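Local coordinates for putative glutathione transferase (PDB 4FQU), which catalyses the glutathione-dependent reduction of glutathionyl-hydroquinones to hydroquinones during pentachlorophenol degradation, at residues Arg22-Glu27 against Thr115-Val120; Lys26-Arg31 against Asn135-Glu140. All coordinates share one frame; numbering follows the deposited sequence.

Contact 1. Residues Arg22-Glu27 against Thr115-Val120; sequences RFVRKE and TYTGRV
Two loops run alongside each other here, Arg25 lying nearest Gly118 and Lys26 nearest Arg119, and no hydrogen bond joins one segment to the other. The tight part is apolar and centres on Thr117. Its CG2, anti to the backbone N, crosses Val24 obliquely and meets CG2 of Val24 at 3.6 Å, while CG1 of Val24 lies 4.2 Å from CA of Gly118. Leu3 and Tyr14 also pack against Val24. Thr117 OG1 turns to the backbone N side (chi1 -43°) and is hydrogen-bonded to Ile5 O. An alanine here would remove both OG1 and CG2, and would probably lose the tie to Ile5 and loosen the packing on Val24.

The flanks are looser and more exposed. An extended Arg22 reaches Thr117 tip to tip, NH2 coming within 3.1 Å of OG1, but the angle is too poor for a hydrogen bond; the same nitrogen has a long, weak ion pair with Asp6. At the far end, the aliphatic part of Arg119 lies against Lys26, CD of Arg119 standing 3.7 Å from CB of Lys26. Arg25 pairs within its own segment, its NE giving a 2.5 Å salt bridge to OE1 of Glu27 near the guanidinium plane. Within 115-120, Tyr116 OH donates to Arg119 O at 2.8 Å. This loop leads into strand 124-127 of the thioredoxin-like domain of glutathione transferases, where Arg119 and Val120 probably contribute to the glutathione site.

Contact 2. Residues Lys26-Arg31 against Asn135-Glu140; sequences KESQYR and NNESSE
Arg31 and Glu140 form the closest ion pair, NH1 to OE2 at 2.5 Å, their side chains crossing at about a right angle. Bent at chi2 (-59°), Arg31 also donates from NE to Ser28 O at 2.7 Å, from above the carbonyl plane. Glu137 runs beside Arg31 with CG over the guanidinium face; OE1 stands well out of the guanidinium plane, so its long ion pair with NH2 of Arg31 is one of charge alone. That same OE1 accepts Ser28 OG at 2.8 Å. Glu137 sits at the N-cap of helix 138-146, its OE2 accepting the capping bond from Ser139 N and a second bond from Ser139 OG, and an Asx turn ends on it, Glu137 N donating to Asn135 OD1 at 2.9 Å. Glu137 and Ser138 probably bind glutathione at this helix start of the thioredoxin-like domain, as in related enzymes; the Ser28 bond and the nearby Arg31 charge probably help to position the Glu137 carboxylate. Asn135 ND2 meanwhile donates to the anti lone pair of Glu140 OE1 at 2.6 Å. Farther out, the model places Asn136 N to donate to Tyr30 O, and the Asn136 side-chain amide reaches the edge of the Tyr30 ring, the planes 65° apart; Tyr109 OH binds the amide oxygen, OD1.

In the fold
Both contacts start from the loop between strands 9-10 and 45-49 and share Lys26 and Glu27, their centres lying about 13 Å apart. Neither is fully buried, but contact 1 is the more peripheral, about 20 Å from the centre of the chain against about 12 Å for contact 2. The chemistry changes along the loop: contact 1 depends on van der Waals packing beside strand 3-4, whereas contact 2 is polar and ionic at a helix start. Tyr116 joins them by packing against Tyr30 and Gln29. Through its two halves the loop thus touches two residues of the probable glutathione site, Arg119 in contact 1 and Glu137 in contact 2.

Contact 1. Residues Arg22-Glu27 against Thr115-Val120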
ATOM      1  N   ARG A  22       8.078  36.602  -4.039  1.00 85.81           N
ATOM      2  CA  ARG A  22       6.922  36.587  -4.944  1.00 80.29           C
ATOM      3  C   ARG A  22       5.917  35.517  -4.525  1.00 75.33           C
ATOM      4  O   ARG A  22       6.253  34.325  -4.509  1.00 72.64           O
ATOM      5  CB  ARG A  22       7.390  36.314  -6.389  1.00 71.17           C
ATOM      6  CG  ARG A  22       6.412  36.711  -7.533  1.00 58.23           C
ATOM      7  CD  ARG A  22       7.119  36.653  -8.927  1.00 47.53           C
ATOM      8  NE  ARG A  22       6.259  36.794 -10.109  1.00 36.60           N
ATOM      9  CZ  ARG A  22       4.926  36.825 -10.081  1.00 56.82           C
ATOM     10  NH1 ARG A  22       4.242  36.729  -8.935  1.00 56.23           N
ATOM     11  NH2 ARG A  22       4.262  36.956 -11.221  1.00 73.23           N
ATOM     12  N   PHE A  23       4.695  35.954  -4.203  1.00 68.32           N
ATOM     13  CA  PHE A  23       3.567  35.061  -3.879  1.00 64.45           C
ATOM     14  C   PHE A  23       2.902  34.507  -5.136  1.00 60.66           C
ATOM     15  O   PHE A  23       2.636  35.270  -6.078  1.00 56.52           O
ATOM     16  CB  PHE A  23       2.512  35.848  -3.085  1.00 69.74           C
ATOM     17  CG  PHE A  23       1.370  35.006  -2.514  1.00 61.70           C
ATOM     18  CD1 PHE A  23       1.545  34.247  -1.359  1.00 58.48           C
ATOM     19  CD2 PHE A  23       0.116  35.029  -3.090  1.00 54.71           C
ATOM     20  CE1 PHE A  23       0.521  33.511  -0.825  1.00 43.99           C
ATOM     21  CE2 PHE A  23      -0.891  34.282  -2.551  1.00 51.44           C
ATOM     22  CZ  PHE A  23      -0.680  33.528  -1.407  1.00 44.48           C
ATOM     23  N   VAL A  24       2.622  33.197  -5.126  1.00 55.87           N
ATOM     24  CA  VAL A  24       1.925  32.490  -6.220  1.00 50.06           C
ATOM     25  C   VAL A  24       0.527  31.911  -5.830  1.00 55.87           C
ATOM     26  O   VAL A  24       0.415  31.065  -4.928  1.00 52.60           O
ATOM     27  CB  VAL A  24       2.805  31.359  -6.786  1.00 42.50           C
ATOM     28  CG1 VAL A  24       1.991  30.403  -7.605  1.00 39.44           C
ATOM     29  CG2 VAL A  24       3.933  31.926  -7.593  1.00 42.44           C
ATOM     30  N   ARG A  25      -0.525  32.371  -6.519  1.00 55.26           N
ATOM     31  CA  ARG A  25      -1.901  31.951  -6.250  1.00 41.51           C
ATOM     32  C   ARG A  25      -2.034  30.510  -6.689  1.00 42.56           C
ATOM     33  O   ARG A  25      -1.723  30.197  -7.832  1.00 51.85           O
ATOM     34  CB  ARG A  25      -2.924  32.854  -6.989  1.00 38.20           C
ATOM     35  CG  ARG A  25      -3.072  34.286  -6.409  1.00 48.93           C
ATOM     36  CD  ARG A  25      -4.250  35.097  -6.969  1.00 52.89           C
ATOM     37  NE  ARG A  25      -5.516  34.363  -6.845  1.00 71.54           N
ATOM     38  CZ  ARG A  25      -6.458  34.260  -7.800  1.00 71.07           C
ATOM     39  NH1 ARG A  25      -6.292  34.870  -8.986  1.00 57.37           N
ATOM     40  NH2 ARG A  25      -7.584  33.548  -7.568  1.00 53.84           N
ATOM     41  N   LYS A  26      -2.498  29.628  -5.812  1.00 38.67           N
ATOM     42  CA  LYS A  26      -2.541  28.198  -6.142  1.00 41.95           C
ATOM     43  C   LYS A  26      -3.947  27.678  -6.473  1.00 38.31           C
ATOM     44  O   LYS A  26      -4.144  26.558  -6.923  1.00 37.98           O
ATOM     45  CB  LYS A  26      -1.937  27.383  -4.993  1.00 50.15           C
ATOM     46  CG  LYS A  26      -0.599  27.902  -4.467  1.00 53.88           C
ATOM     47  CD  LYS A  26       0.594  27.296  -5.186  1.00 49.72           C
ATOM     48  CE  LYS A  26       1.823  27.336  -4.303  1.00 63.15           C
ATOM     49  NZ  LYS A  26       2.932  26.489  -4.841  1.00 77.98           N
ATOM     50  N   GLU A  27      -4.939  28.503  -6.226  1.00 40.53           N
ATOM     51  CA  GLU A  27      -6.317  28.128  -6.481  1.00 43.56           C
ATOM     52  C   GLU A  27      -6.634  28.084  -7.980  1.00 40.61           C
ATOM     53  O   GLU A  27      -5.808  28.448  -8.823  1.00 44.48           O
ATOM     54  CB  GLU A  27      -7.260  29.113  -5.765  1.00 43.18           C
ATOM     55  CG  GLU A  27      -7.030  30.577  -6.108  1.00 40.16           C
ATOM     56  CD  GLU A  27      -6.029  31.300  -5.189  1.00 53.41           C
ATOM     57  OE1 GLU A  27      -6.096  32.550  -5.169  1.00 53.22           O
ATOM     58  OE2 GLU A  27      -5.186  30.659  -4.503  1.00 50.54           O
ATOM     59  N   THR A 115       2.063  35.384 -19.668  1.00 31.17           N
ATOM     60  CA  THR A 115       2.864  35.555 -18.468  1.00 29.82           C
ATOM     61  C   THR A 115       2.264  34.831 -17.276  1.00 29.98           C
ATOM     62  O   THR A 115       2.777  34.936 -16.174  1.00 40.17           O
ATOM     63  CB  THR A 115       3.030  37.036 -18.152  1.00 32.73           C
ATOM     64  OG1 THR A 115       1.749  37.688 -18.247  1.00 42.25           O
ATOM     65  CG2 THR A 115       3.983  37.645 -19.147  1.00 29.86           C
ATOM     66  N   TYR A 116       1.175  34.106 -17.507  1.00 25.63           N
ATOM     67  CA  TYR A 116       0.449  33.398 -16.460  1.00 23.92           C
ATOM     68  C   TYR A 116       1.305  32.846 -15.326  1.00 29.30           C
ATOM     69  O   TYR A 116       2.258  32.117 -15.548  1.00 32.45           O
ATOM     70  CB  TYR A 116      -0.363  32.262 -17.070  1.00 20.50           C
ATOM     71  CG  TYR A 116      -1.097  31.412 -16.062  1.00 24.05           C
ATOM     72  CD1 TYR A 116      -2.370  31.764 -15.599  1.00 25.63           C
ATOM     73  CD2 TYR A 116      -0.545  30.252 -15.576  1.00 22.89           C
ATOM     74  CE1 TYR A 116      -3.068  30.976 -14.666  1.00 18.15           C
ATOM     75  CE2 TYR A 116      -1.249  29.464 -14.650  1.00 27.39           C
ATOM     76  CZ  TYR A 116      -2.502  29.835 -14.203  1.00 19.71           C
ATOM     77  OH  TYR A 116      -3.163  29.037 -13.302  1.00 21.45           O
ATOM     78  N   THR A 117       0.943  33.188 -14.098  1.00 31.61           N
ATOM     79  CA  THR A 117       1.570  32.576 -12.938  1.00 28.41           C
ATOM     80  C   THR A 117       0.551  31.779 -12.168  1.00 25.55           C
ATOM     81  O   THR A 117      -0.365  32.366 -11.603  1.00 34.01           O
ATOM     82  CB  THR A 117       2.070  33.629 -11.961  1.00 30.63           C
ATOM     83  OG1 THR A 117       2.722  34.694 -12.678  1.00 34.04           O
ATOM     84  CG2 THR A 117       2.984  32.974 -10.941  1.00 25.20           C
ATOM     85  N   GLY A 118       0.700  30.466 -12.121  1.00 18.74           N
ATOM     86  CA  GLY A 118      -0.126  29.696 -11.219  1.00 21.86           C
ATOM     87  C   GLY A 118       0.019  28.222 -11.407  1.00 21.00           C
ATOM     88  O   GLY A 118       0.967  27.771 -12.052  1.00 20.15           O
ATOM     89  N   ARG A 119      -0.896  27.431 -10.865  1.00 23.05           N
ATOM     90  CA  ARG A 119      -0.738  26.013 -11.168  1.00 25.94           C
ATOM     91  C   ARG A 119      -1.320  25.705 -12.545  1.00 20.41           C
ATOM     92  O   ARG A 119      -2.020  26.525 -13.123  1.00 19.87           O
ATOM     93  CB  ARG A 119      -1.284  25.123 -10.073  1.00 25.25           C
ATOM     94  CG  ARG A 119      -1.294  25.789  -8.731  1.00 31.07           C
ATOM     95  CD  ARG A 119      -1.930  24.864  -7.747  1.00 38.28           C
ATOM     96  NE  ARG A 119      -1.256  23.595  -7.844  1.00 42.87           N
ATOM     97  CZ  ARG A 119      -1.863  22.425  -7.746  1.00 45.52           C
ATOM     98  NH1 ARG A 119      -3.190  22.382  -7.528  1.00 26.96           N
ATOM     99  NH2 ARG A 119      -1.118  21.315  -7.865  1.00 36.04           N
ATOM    100  N   VAL A 120      -0.958  24.561 -13.104  1.00 20.35           N
ATOM    101  CA  VAL A 120      -1.393  24.194 -14.458  1.00 23.21           C
ATOM    102  C   VAL A 120      -2.097  22.864 -14.336  1.00 22.02           C
ATOM    103  O   VAL A 120      -1.422  21.813 -14.419  1.00 20.99           O
ATOM    104  CB  VAL A 120      -0.209  24.024 -15.492  1.00 22.33           C
ATOM    105  CG1 VAL A 120      -0.753  23.594 -16.818  1.00 20.64           C
ATOM    106  CG2 VAL A 120       0.571  25.314 -15.697  1.00 20.12           C
TER

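Contact 2. Residues Lys26-Arg31 against Asn135-Glu140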
ATOM      1  N   LYS A  26      -2.498  29.628  -5.812  1.00 38.67           N
ATOM      2  CA  LYS A  26      -2.541  28.198  -6.142  1.00 41.95           C
ATOM      3  C   LYS A  26      -3.947  27.678  -6.473  1.00 38.31           C
ATOM      4  O   LYS A  26      -4.144  26.558  -6.923  1.00 37.98           O
ATOM      5  CB  LYS A  26      -1.937  27.383  -4.993  1.00 50.15           C
ATOM      6  CG  LYS A  26      -0.599  27.902  -4.467  1.00 53.88           C
ATOM      7  CD  LYS A  26       0.594  27.296  -5.186  1.00 49.72           C
ATOM      8  CE  LYS A  26       1.823  27.336  -4.303  1.00 63.15           C
ATOM      9  NZ  LYS A  26       2.932  26.489  -4.841  1.00 77.98           N
ATOM     10  N   GLU A  27      -4.939  28.503  -6.226  1.00 40.53           N
ATOM     11  CA  GLU A  27      -6.317  28.128  -6.481  1.00 43.56           C
ATOM     12  C   GLU A  27      -6.634  28.084  -7.980  1.00 40.61           C
ATOM     13  O   GLU A  27      -5.808  28.448  -8.823  1.00 44.48           O
ATOM     14  CB  GLU A  27      -7.260  29.113  -5.765  1.00 43.18           C
ATOM     15  CG  GLU A  27      -7.030  30.577  -6.108  1.00 40.16           C
ATOM     16  CD  GLU A  27      -6.029  31.300  -5.189  1.00 53.41           C
ATOM     17  OE1 GLU A  27      -6.096  32.550  -5.169  1.00 53.22           O
ATOM     18  OE2 GLU A  27      -5.186  30.659  -4.503  1.00 50.54           O
ATOM     19  N   SER A  28      -7.845  27.659  -8.315  1.00 38.66           N
ATOM     20  CA  SER A  28      -8.298  27.740  -9.693  1.00 38.13           C
ATOM     21  C   SER A  28      -8.557  29.206 -10.050  1.00 34.41           C
ATOM     22  O   SER A  28      -9.442  29.842  -9.480  1.00 33.81           O
ATOM     23  CB  SER A  28      -9.564  26.916  -9.846  1.00 33.06           C
ATOM     24  OG  SER A  28      -9.472  25.761  -9.050  1.00 34.97           O
ATOM     25  N   GLN A  29      -7.793  29.765 -10.973  1.00 27.00           N
ATOM     26  CA  GLN A  29      -7.968  31.189 -11.225  1.00 30.05           C
ATOM     27  C   GLN A  29      -8.981  31.588 -12.300  1.00 29.08           C
ATOM     28  O   GLN A  29      -8.987  32.739 -12.714  1.00 31.82           O
ATOM     29  CB  GLN A  29      -6.637  31.828 -11.595  1.00 30.88           C
ATOM     30  CG  GLN A  29      -5.523  31.628 -10.610  1.00 36.09           C
ATOM     31  CD  GLN A  29      -4.229  32.194 -11.145  1.00 39.60           C
ATOM     32  OE1 GLN A  29      -3.176  31.538 -11.058  1.00 36.17           O
ATOM     33  NE2 GLN A  29      -4.293  33.412 -11.728  1.00 30.66           N
ATOM     34  N   TYR A  30      -9.808  30.670 -12.785  1.00 27.38           N
ATOM     35  CA  TYR A  30     -10.689  30.982 -13.906  1.00 21.58           C
ATOM     36  C   TYR A  30     -12.079  30.545 -13.536  1.00 27.71           C
ATOM     37  O   TYR A  30     -12.416  29.380 -13.721  1.00 29.80           O
ATOM     38  CB  TYR A  30     -10.248  30.216 -15.138  1.00 18.88           C
ATOM     39  CG  TYR A  30      -8.977  30.753 -15.717  1.00 22.64           C
ATOM     40  CD1 TYR A  30      -8.949  31.981 -16.334  1.00 18.54           C
ATOM     41  CD2 TYR A  30      -7.793  30.040 -15.646  1.00 22.82           C
ATOM     42  CE1 TYR A  30      -7.779  32.485 -16.864  1.00 23.94           C
ATOM     43  CE2 TYR A  30      -6.591  30.551 -16.166  1.00 20.08           C
ATOM     44  CZ  TYR A  30      -6.593  31.780 -16.779  1.00 23.46           C
ATOM     45  OH  TYR A  30      -5.430  32.322 -17.319  1.00 22.22           O
ATOM     46  N   ARG A  31     -12.895  31.455 -13.006  1.00 28.40           N
ATOM     47  CA  ARG A  31     -14.182  31.056 -12.446  1.00 26.85           C
ATOM     48  C   ARG A  31     -15.366  31.594 -13.229  1.00 28.04           C
ATOM     49  O   ARG A  31     -16.342  32.094 -12.643  1.00 32.38           O
ATOM     50  CB  ARG A  31     -14.288  31.499 -10.991  1.00 32.52           C
ATOM     51  CG  ARG A  31     -13.044  31.268 -10.192  1.00 23.07           C
ATOM     52  CD  ARG A  31     -12.773  29.858 -10.233  1.00 25.87           C
ATOM     53  NE  ARG A  31     -12.092  29.411  -9.029  1.00 40.78           N
ATOM     54  CZ  ARG A  31     -12.731  29.116  -7.909  1.00 38.22           C
ATOM     55  NH1 ARG A  31     -14.045  29.271  -7.888  1.00 29.83           N
ATOM     56  NH2 ARG A  31     -12.071  28.679  -6.828  1.00 37.40           N
ATOM     57  N   ASN A 135     -13.350  28.430 -17.452  1.00 18.77           N
ATOM     58  CA  ASN A 135     -13.462  28.058 -16.055  1.00 20.16           C
ATOM     59  C   ASN A 135     -12.736  26.753 -15.883  1.00 20.78           C
ATOM     60  O   ASN A 135     -12.771  25.931 -16.775  1.00 22.44           O
ATOM     61  CB  ASN A 135     -14.914  27.975 -15.652  1.00 18.68           C
ATOM     62  CG  ASN A 135     -15.111  27.529 -14.223  1.00 25.22           C
ATOM     63  OD1 ASN A 135     -14.520  26.543 -13.795  1.00 23.33           O
ATOM     64  ND2 ASN A 135     -15.986  28.234 -13.482  1.00 23.41           N
ATOM     65  N   ASN A 136     -12.003  26.599 -14.781  1.00 21.74           N
ATOM     66  CA  ASN A 136     -11.126  25.447 -14.591  1.00 18.91           C
ATOM     67  C   ASN A 136     -11.123  25.021 -13.143  1.00 22.27           C
ATOM     68  O   ASN A 136     -10.090  24.625 -12.600  1.00 23.36           O
ATOM     69  CB  ASN A 136      -9.706  25.712 -15.067  1.00 17.34           C
ATOM     70  CG  ASN A 136      -8.976  26.741 -14.218  1.00 21.93           C
ATOM     71  OD1 ASN A 136      -7.745  26.707 -14.108  1.00 21.20           O
ATOM     72  ND2 ASN A 136      -9.722  27.665 -13.627  1.00 21.43           N
ATOM     73  N   GLU A 137     -12.309  25.094 -12.551  1.00 19.53           N
ATOM     74  CA  GLU A 137     -12.608  24.559 -11.246  1.00 22.28           C
ATOM     75  C   GLU A 137     -13.689  23.515 -11.396  1.00 18.95           C
ATOM     76  O   GLU A 137     -14.800  23.881 -11.707  1.00 19.85           O
ATOM     77  CB  GLU A 137     -13.125  25.697 -10.359  1.00 23.29           C
ATOM     78  CG  GLU A 137     -13.770  25.245  -9.080  1.00 25.55           C
ATOM     79  CD  GLU A 137     -12.874  24.356  -8.235  1.00 35.84           C
ATOM     80  OE1 GLU A 137     -11.829  24.867  -7.788  1.00 50.07           O
ATOM     81  OE2 GLU A 137     -13.195  23.152  -8.018  1.00 36.87           O
ATOM     82  N   SER A 138     -13.359  22.234 -11.179  1.00 20.54           N
ATOM     83  CA  SER A 138     -14.308  21.086 -11.318  1.00 23.02           C
ATOM     84  C   SER A 138     -15.698  21.347 -10.722  1.00 27.02           C
ATOM     85  O   SER A 138     -16.734  21.283 -11.405  1.00 23.83           O
ATOM     86  CB  SER A 138     -13.743  19.816 -10.678  1.00 15.96           C
ATOM     87  OG  SER A 138     -12.682  20.186  -9.810  1.00 30.77           O
ATOM     88  N   SER A 139     -15.727  21.629  -9.428  1.00 26.45           N
ATOM     89  CA  SER A 139     -16.990  21.844  -8.771  1.00 22.17           C
ATOM     90  C   SER A 139     -17.852  22.737  -9.629  1.00 21.51           C
ATOM     91  O   SER A 139     -18.984  22.406  -9.894  1.00 28.43           O
ATOM     92  CB  SER A 139     -16.743  22.487  -7.447  1.00 27.70           C
ATOM     93  OG  SER A 139     -15.711  23.438  -7.570  1.00 32.69           O
ATOM     94  N   GLU A 140     -17.307  23.855 -10.089  1.00 22.96           N
ATOM     95  CA  GLU A 140     -18.051  24.790 -10.941  1.00 23.43           C
ATOM     96  C   GLU A 140     -18.486  24.239 -12.291  1.00 25.44           C
ATOM     97  O   GLU A 140     -19.665  24.325 -12.594  1.00 27.98           O
ATOM     98  CB  GLU A 140     -17.313  26.113 -11.098  1.00 22.14           C
ATOM     99  CG  GLU A 140     -17.238  26.846  -9.751  1.00 23.82           C
ATOM    100  CD  GLU A 140     -16.492  28.156  -9.807  1.00 30.36           C
ATOM    101  OE1 GLU A 140     -16.114  28.597 -10.912  1.00 35.00           O
ATOM    102  OE2 GLU A 140     -16.298  28.759  -8.741  1.00 32.34           O
TER